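Local atomic coordinates of fibronectin type III domain-containing protein (Simiduia agarivorans, PDB entry 6P2K), a protein that is a multidomain family 74 glycoside hydrolase whose seven-bladed beta-propeller region, the part in this chain, probably cleaves the backbone of xyloglucan or related beta-glucans. Residues Ala474-Lys482 and Trp493-Asn501. Numbering follows the deposited sequence.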
# COMPACT_ATOMS: atom_id res chain seq x y z
N ALA B 474 3.66 17.41 35.56
CA ALA B 474 4.09 16.37 34.63
C ALA B 474 4.50 15.11 35.38
O ALA B 474 5.26 15.17 36.36
CB ALA B 474 5.25 16.89 33.78
N HIS B 475 4.01 13.97 34.91
CA HIS B 475 4.19 12.73 35.67
C HIS B 475 5.58 12.14 35.48
O HIS B 475 6.16 11.61 36.44
CB HIS B 475 3.12 11.71 35.28
CG HIS B 475 1.75 12.07 35.77
ND1 HIS B 475 0.61 11.80 35.04
CD2 HIS B 475 1.35 12.69 36.90
CE1 HIS B 475 -0.44 12.24 35.71
NE2 HIS B 475 -0.02 12.78 36.84
N ASN B 476 6.14 12.21 34.28
CA ASN B 476 7.43 11.56 34.02
C ASN B 476 8.01 12.08 32.71
O ASN B 476 7.37 12.84 31.98
CB ASN B 476 7.28 10.03 33.98
CG ASN B 476 6.04 9.59 33.24
OD1 ASN B 476 5.89 9.85 32.04
ND2 ASN B 476 5.14 8.92 33.95
N GLY B 477 9.24 11.65 32.43
CA GLY B 477 9.90 12.01 31.19
C GLY B 477 9.63 10.99 30.10
O GLY B 477 9.77 9.78 30.32
N ARG B 478 9.22 11.48 28.93
CA ARG B 478 9.01 10.65 27.75
C ARG B 478 9.50 11.42 26.53
O ARG B 478 9.18 12.60 26.37
CB ARG B 478 7.53 10.30 27.54
CG ARG B 478 6.84 9.58 28.67
CD ARG B 478 5.39 9.36 28.28
NE ARG B 478 4.61 8.68 29.31
CZ ARG B 478 4.27 7.39 29.26
NH1 ARG B 478 4.67 6.64 28.24
NH2 ARG B 478 3.55 6.85 30.24
N LEU B 479 10.25 10.75 25.67
CA LEU B 479 10.76 11.35 24.44
C LEU B 479 9.90 10.88 23.27
O LEU B 479 9.84 9.68 22.97
CB LEU B 479 12.22 10.96 24.23
CG LEU B 479 12.92 11.54 23.00
CD1 LEU B 479 13.13 13.05 23.15
CD2 LEU B 479 14.24 10.83 22.77
N TRP B 480 9.23 11.83 22.61
CA TRP B 480 8.41 11.55 21.44
C TRP B 480 9.02 12.20 20.21
O TRP B 480 9.73 13.21 20.30
CB TRP B 480 6.97 12.05 21.64
CG TRP B 480 6.24 11.36 22.75
CD1 TRP B 480 6.40 11.55 24.09
CD2 TRP B 480 5.20 10.38 22.61
NE1 TRP B 480 5.55 10.75 24.80
CE2 TRP B 480 4.80 10.01 23.91
CE3 TRP B 480 4.58 9.76 21.51
CZ2 TRP B 480 3.80 9.07 24.15
CZ3 TRP B 480 3.59 8.82 21.75
CH2 TRP B 480 3.21 8.48 23.06
N ALA B 481 8.73 11.61 19.05
CA ALA B 481 9.29 12.07 17.78
C ALA B 481 8.23 12.04 16.70
O ALA B 481 7.49 11.05 16.58
CB ALA B 481 10.49 11.20 17.37
N LYS B 482 8.14 13.11 15.91
CA LYS B 482 7.23 13.17 14.77
C LYS B 482 8.02 13.52 13.52
O LYS B 482 8.52 14.65 13.39
CB LYS B 482 6.11 14.20 14.99
CG LYS B 482 5.40 14.58 13.69
CD LYS B 482 4.23 15.53 13.92
CE LYS B 482 3.04 14.79 14.53
NZ LYS B 482 1.86 15.69 14.71
N TRP B 493 3.00 11.01 15.83
CA TRP B 493 3.92 10.89 16.95
C TRP B 493 4.19 9.43 17.28
O TRP B 493 3.28 8.59 17.23
CB TRP B 493 3.35 11.57 18.20
CG TRP B 493 3.28 13.06 18.11
CD1 TRP B 493 2.17 13.82 17.87
CD2 TRP B 493 4.37 13.98 18.28
NE1 TRP B 493 2.51 15.16 17.87
CE2 TRP B 493 3.85 15.28 18.12
CE3 TRP B 493 5.74 13.82 18.55
CZ2 TRP B 493 4.65 16.41 18.21
CZ3 TRP B 493 6.53 14.95 18.64
CH2 TRP B 493 5.98 16.23 18.48
N VAL B 494 5.44 9.12 17.63
CA VAL B 494 5.81 7.84 18.21
C VAL B 494 6.70 8.09 19.42
O VAL B 494 7.49 9.05 19.43
CB VAL B 494 6.53 6.92 17.19
CG1 VAL B 494 5.60 6.58 16.03
CG2 VAL B 494 7.81 7.57 16.68
N GLU B 495 6.57 7.25 20.44
CA GLU B 495 7.38 7.38 21.65
C GLU B 495 8.67 6.59 21.49
O GLU B 495 8.64 5.40 21.18
CB GLU B 495 6.61 6.89 22.88
CG GLU B 495 7.39 7.07 24.18
CD GLU B 495 6.71 6.41 25.36
OE1 GLU B 495 6.32 5.23 25.24
OE2 GLU B 495 6.58 7.07 26.41
N LEU B 496 9.80 7.26 21.74
CA LEU B 496 11.11 6.64 21.56
C LEU B 496 11.73 6.14 22.86
O LEU B 496 12.47 5.15 22.83
CB LEU B 496 12.07 7.62 20.89
CG LEU B 496 11.86 7.86 19.39
CD1 LEU B 496 12.90 8.84 18.85
CD2 LEU B 496 11.92 6.54 18.62
N ALA B 497 11.48 6.79 23.99
CA ALA B 497 12.17 6.43 25.22
C ALA B 497 11.43 7.02 26.42
O ALA B 497 10.62 7.94 26.29
CB ALA B 497 13.62 6.92 25.21
N GLY B 498 11.74 6.48 27.60
CA GLY B 498 11.22 7.02 28.84
C GLY B 498 9.95 6.35 29.33
O GLY B 498 9.76 5.14 29.16
N GLY B 499 9.06 7.14 29.94
CA GLY B 499 7.86 6.62 30.54
C GLY B 499 8.16 5.94 31.86
O GLY B 499 9.32 5.81 32.27
N PRO B 500 7.12 5.48 32.56
CA PRO B 500 7.35 4.80 33.84
C PRO B 500 8.05 3.45 33.69
O PRO B 500 8.63 2.98 34.68
CB PRO B 500 5.94 4.64 34.42
CG PRO B 500 5.02 4.72 33.24
CD PRO B 500 5.69 5.65 32.26
N ASN B 501 8.01 2.83 32.52
CA ASN B 501 8.73 1.57 32.32
C ASN B 501 10.14 1.77 31.77
O ASN B 501 10.79 0.79 31.40
CB ASN B 501 7.93 0.63 31.42
CG ASN B 501 7.46 1.29 30.14
OD1 ASN B 501 8.24 1.88 29.41
ND2 ASN B 501 6.16 1.17 29.86
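E495 lies across the indole of W480, its CB 3.5 Å from the centroid of the six-membered ring and on the ring normal, a CH-pi contact. With CG anti to the backbone N (chi1 -177°) and the chain extended beyond it, the glutamate passes over the ring to R478. There R478 NH1 donates to E495 OE2 at 2.7 Å, meeting the syn side of the carboxylate in a salt bridge; guanidinium and carboxylate planes are inclined by 12°. G499 CA sits over one R478 guanidinium face, where P500 CD comes within 3.2 Å of R478 NH2.

Strands 478-482 and 493-496 form an antiparallel hairpin, the third and outermost fourth strands of a four-stranded sheet, as in a propeller blade. A classic beta bulge shifts their register by one residue: L496 and A497 both face L479, whose O accepts a 2.7 Å bond from L496 N and a weak, longer one from A497 N. Past it, G498 combines phi 94° with a position where a CB would strike G477 O; glycine fits.

At the other end, K482 bends at chi3 and lays CE over the five-membered ring of W493, 3.6 Å from its centroid. NZ and W493 NE1 are both donors; E424 takes both, by salt bridge to the lysine and hydrogen bond to the indole. An alanine in place of W493 would probably leave the K482 methylene chain without aromatic support and E424 OE1 without the indole donor. On the other face, A481 CB packs 3.7 Å from L496 CD1, while helix 539-547 covers V494 and L496.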